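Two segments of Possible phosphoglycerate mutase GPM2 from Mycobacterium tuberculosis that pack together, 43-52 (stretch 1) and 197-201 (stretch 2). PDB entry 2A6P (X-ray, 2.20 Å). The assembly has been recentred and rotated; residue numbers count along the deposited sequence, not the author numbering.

Stretch 1, residues 43-52: TQAELAGQLL
Stretch 2 (197-201) GLTGH

Residues 43-52 are helical throughout, with phi/psi near -60/-45, and belong to a helix that extends beyond both ends of the stretch. The helical ladder is explicit in the distances: Leu 47 N to Thr 43 O 2.9 Å, Ala 48 N to Gln 44 O 2.9 Å, Leu 51 N to Leu 47 O 2.9 Å and Leu 52 N to Ala 48 O 2.7 Å. Stretch 2 leaves a corner at Gly 197, whose phi/psi of 64/26 favours glycine, runs extended through Leu 198 (-72/128) and Thr 199 (-132/135), then bends at Gly 200 (-103/6). The contacts run in opposite sequence order: Leu 198 meets Leu 51, whereas His 201 reaches Gln 44, their CA atoms 6.0 Å apart. Together the stretches bury 334 Å², and no clear direct hydrogen bond joins them.

Thr 43 makes no contact. Gln 44, buried, has chi1 -85° (m) and chi2 176° (t), which lays its aliphatic portion over the imidazole of His 201: CG lies 3.7 Å from the ring centroid and 8° off the normal, a CH-pi contact over the face. His 201 presents this face with chi1 57° (p) and chi2 -80°. The Gln 44 backbone also contributes, since water 1 donates to Gln 44 O (3.2 Å) and accepts a weak hydrogen bond from Gly 200 N (3.4 Å). The same water lies 2.4 Å from His 201 ND1, a notably short approach, and so bridges helix and loop.

Ala 45 points away and Glu 46 is out of reach. Leu 47 points toward stretch 2. The m,t rotamer (-67°, 172°) brings Leu 47 CD1 to 3.3 Å from His 201 CB; the backbone itself sets Leu 47 CB 3.5 Å from Gly 200 O. Ala 48 and Gly 49 make no direct contact, but the absence of a side chain at Gly 200 matters here: an ideal CB on that residue would lie 3.1 Å from Leu 47 O and 3.3 Å from Leu 51 CD2, both tight. Glycine therefore lets the loop pass close to the helix.

Gln 50, exposed, points toward stretch 2, but its nearest approach, Gln 50 OE1 to Gly 200 O, is 5.6 Å, too far for contact. Leu 51, one turn after Leu 47, also points toward the partner. Its t,p rotamer (179°, 47°) places CD2 3.5 Å from Leu 198 CD2, an apolar contact, and 3.6 Å from Gly 200 N. Leu 198 answers with chi1 -147° (between wells) and chi2 -157° (t), while the CA-to-CB bond of Thr 199 points away from the helix. Leu 52 makes no contact.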

ATOM      1  N   THR A  43      22.246   4.594   7.505  1.00 28.61           N
ATOM      2  CA  THR A  43      22.131   5.208   6.186  1.00 28.85           C
ATOM      3  C   THR A  43      20.672   5.212   5.727  1.00 27.81           C
ATOM      4  O   THR A  43      20.193   6.201   5.173  1.00 27.74           O
ATOM      5  CB  THR A  43      22.988   4.457   5.145  1.00 30.39           C
ATOM      6  OG1 THR A  43      24.342   4.369   5.615  1.00 31.02           O
ATOM      7  CG2 THR A  43      22.974   5.194   3.804  1.00 30.14           C
ATOM      8  N   GLN A  44      19.977   4.098   5.958  1.00 27.66           N
ATOM      9  CA  GLN A  44      18.563   3.972   5.599  1.00 26.71           C
ATOM     10  C   GLN A  44      17.777   5.094   6.265  1.00 26.27           C
ATOM     11  O   GLN A  44      17.009   5.805   5.611  1.00 25.14           O
ATOM     12  CB  GLN A  44      18.009   2.624   6.065  1.00 26.06           C
ATOM     13  CG  GLN A  44      18.248   1.474   5.097  1.00 28.09           C
ATOM     14  CD  GLN A  44      17.758   0.142   5.637  1.00 28.94           C
ATOM     15  OE1 GLN A  44      17.591  -0.827   4.889  1.00 30.86           O
ATOM     16  NE2 GLN A  44      17.536   0.083   6.941  1.00 29.43           N
ATOM     17  N   ALA A  45      17.982   5.241   7.572  1.00 26.39           N
ATOM     18  CA  ALA A  45      17.313   6.271   8.350  1.00 26.97           C
ATOM     19  C   ALA A  45      17.599   7.652   7.768  1.00 28.12           C
ATOM     20  O   ALA A  45      16.700   8.486   7.636  1.00 27.85           O
ATOM     21  CB  ALA A  45      17.782   6.211   9.789  1.00 26.65           C
ATOM     22  N   GLU A  46      18.864   7.890   7.438  1.00 29.64           N
ATOM     23  CA  GLU A  46      19.277   9.170   6.877  1.00 31.28           C
ATOM     24  C   GLU A  46      18.535   9.457   5.567  1.00 30.92           C
ATOM     25  O   GLU A  46      18.064  10.575   5.353  1.00 31.58           O
ATOM     26  CB  GLU A  46      20.800   9.173   6.660  1.00 33.98           C
ATOM     27  CG  GLU A  46      21.615   9.268   7.957  1.00 38.90           C
ATOM     28  CD  GLU A  46      23.116   9.033   7.749  1.00 41.71           C
ATOM     29  OE1 GLU A  46      23.688   9.597   6.791  1.00 43.17           O
ATOM     30  OE2 GLU A  46      23.731   8.292   8.551  1.00 44.71           O
ATOM     31  N   LEU A  47      18.421   8.450   4.704  1.00 29.50           N
ATOM     32  CA  LEU A  47      17.727   8.610   3.427  1.00 29.86           C
ATOM     33  C   LEU A  47      16.218   8.818   3.608  1.00 29.73           C
ATOM     34  O   LEU A  47      15.590   9.577   2.870  1.00 29.93           O
ATOM     35  CB  LEU A  47      17.993   7.393   2.532  1.00 30.30           C
ATOM     36  CG  LEU A  47      19.452   7.261   2.071  1.00 29.87           C
ATOM     37  CD1 LEU A  47      19.672   5.930   1.363  1.00 30.77           C
ATOM     38  CD2 LEU A  47      19.799   8.425   1.156  1.00 29.92           C
ATOM     39  N   ALA A  48      15.634   8.155   4.598  1.00 29.28           N
ATOM     40  CA  ALA A  48      14.208   8.311   4.857  1.00 28.83           C
ATOM     41  C   ALA A  48      13.861   9.763   5.212  1.00 28.65           C
ATOM     42  O   ALA A  48      12.890  10.313   4.695  1.00 28.48           O
ATOM     43  CB  ALA A  48      13.788   7.379   5.980  1.00 28.07           C
ATOM     44  N   GLY A  49      14.650  10.374   6.097  1.00 28.34           N
ATOM     45  CA  GLY A  49      14.404  11.750   6.497  1.00 29.66           C
ATOM     46  C   GLY A  49      14.528  12.668   5.299  1.00 30.61           C
ATOM     47  O   GLY A  49      13.883  13.710   5.218  1.00 30.37           O
ATOM     48  N   GLN A  50      15.373  12.259   4.363  1.00 31.57           N
ATOM     49  CA  GLN A  50      15.608  12.995   3.131  1.00 33.62           C
ATOM     50  C   GLN A  50      14.302  12.939   2.354  1.00 33.59           C
ATOM     51  O   GLN A  50      13.831  13.941   1.808  1.00 33.88           O
ATOM     52  CB  GLN A  50      16.716  12.303   2.332  1.00 36.12           C
ATOM     53  CG  GLN A  50      17.609  13.232   1.521  1.00 40.39           C
ATOM     54  CD  GLN A  50      18.802  12.505   0.898  1.00 42.30           C
ATOM     55  OE1 GLN A  50      18.649  11.724  -0.050  1.00 42.49           O
ATOM     56  NE2 GLN A  50      19.994  12.754   1.437  1.00 42.53           N
ATOM     57  N   LEU A  51      13.724  11.744   2.323  1.00 33.64           N
ATOM     58  CA  LEU A  51      12.466  11.489   1.633  1.00 33.19           C
ATOM     59  C   LEU A  51      11.276  12.191   2.307  1.00 32.78           C
ATOM     60  O   LEU A  51      10.377  12.689   1.625  1.00 31.80           O
ATOM     61  CB  LEU A  51      12.238   9.980   1.570  1.00 33.14           C
ATOM     62  CG  LEU A  51      10.959   9.459   0.918  1.00 33.86           C
ATOM     63  CD1 LEU A  51      10.727  10.145  -0.413  1.00 33.32           C
ATOM     64  CD2 LEU A  51      11.090   7.948   0.747  1.00 34.22           C
ATOM     65  N   LEU A  52      11.277  12.225   3.641  1.00 32.23           N
ATOM     66  CA  LEU A  52      10.204  12.879   4.384  1.00 33.31           C
ATOM     67  C   LEU A  52      10.234  14.369   4.062  1.00 35.12           C
ATOM     68  O   LEU A  52       9.209  15.054   4.089  1.00 34.25           O
ATOM     69  CB  LEU A  52      10.395  12.681   5.894  1.00 32.30           C
ATOM     70  CG  LEU A  52       9.687  11.592   6.727  1.00 31.73           C
ATOM     71  CD1 LEU A  52       8.730  10.771   5.888  1.00 30.37           C
ATOM     72  CD2 LEU A  52      10.734  10.711   7.377  1.00 30.00           C
ATOM     73  N   GLY A 197       5.230   0.865   1.405  1.00 18.32           N
ATOM     74  CA  GLY A 197       6.512   0.422   0.904  1.00 21.10           C
ATOM     75  C   GLY A 197       7.355   1.499   0.249  1.00 23.77           C
ATOM     76  O   GLY A 197       8.201   1.195  -0.612  1.00 22.22           O
ATOM     77  N   LEU A 198       7.134   2.753   0.638  1.00 24.70           N
ATOM     78  CA  LEU A 198       7.906   3.863   0.086  1.00 27.88           C
ATOM     79  C   LEU A 198       9.311   3.753   0.681  1.00 29.91           C
ATOM     80  O   LEU A 198       9.471   3.667   1.902  1.00 29.16           O
ATOM     81  CB  LEU A 198       7.291   5.205   0.494  1.00 28.53           C
ATOM     82  CG  LEU A 198       7.369   6.393  -0.463  1.00 29.54           C
ATOM     83  CD1 LEU A 198       7.221   7.668   0.351  1.00 28.97           C
ATOM     84  CD2 LEU A 198       8.686   6.407  -1.217  1.00 30.97           C
ATOM     85  N   THR A 199      10.318   3.766  -0.182  1.00 33.05           N
ATOM     86  CA  THR A 199      11.711   3.640   0.233  1.00 36.93           C
ATOM     87  C   THR A 199      12.602   4.703  -0.408  1.00 38.81           C
ATOM     88  O   THR A 199      12.511   4.968  -1.613  1.00 38.95           O
ATOM     89  CB  THR A 199      12.254   2.226  -0.140  1.00 38.10           C
ATOM     90  OG1 THR A 199      11.967   1.305   0.923  1.00 39.28           O
ATOM     91  CG2 THR A 199      13.744   2.260  -0.406  1.00 38.99           C
ATOM     92  N   GLY A 200      13.469   5.300   0.405  1.00 41.03           N
ATOM     93  CA  GLY A 200      14.379   6.314  -0.100  1.00 44.26           C
ATOM     94  C   GLY A 200      15.788   5.772  -0.295  1.00 46.21           C
ATOM     95  O   GLY A 200      16.700   6.527  -0.629  1.00 46.35           O
ATOM     96  N   HIS A 201      15.963   4.464  -0.100  1.00 47.30           N
ATOM     97  CA  HIS A 201      17.273   3.821  -0.234  1.00 48.68           C
ATOM     98  C   HIS A 201      17.326   2.710  -1.282  1.00 49.68           C
ATOM     99  O   HIS A 201      18.345   2.646  -2.010  1.00 50.40           O
ATOM    100  CB  HIS A 201      17.724   3.249   1.115  1.00 48.37           C
ATOM    101  CG  HIS A 201      16.755   2.280   1.718  1.00 48.85           C
ATOM    102  ND1 HIS A 201      15.630   2.683   2.403  1.00 49.01           N
ATOM    103  CD2 HIS A 201      16.741   0.926   1.730  1.00 49.18           C
ATOM    104  CE1 HIS A 201      14.965   1.618   2.815  1.00 49.52           C
ATOM    105  NE2 HIS A 201      15.619   0.539   2.420  1.00 49.47           N
TER
HETATM  106  O   HOH W   1      14.838   4.751   3.450  1.00 27.60           O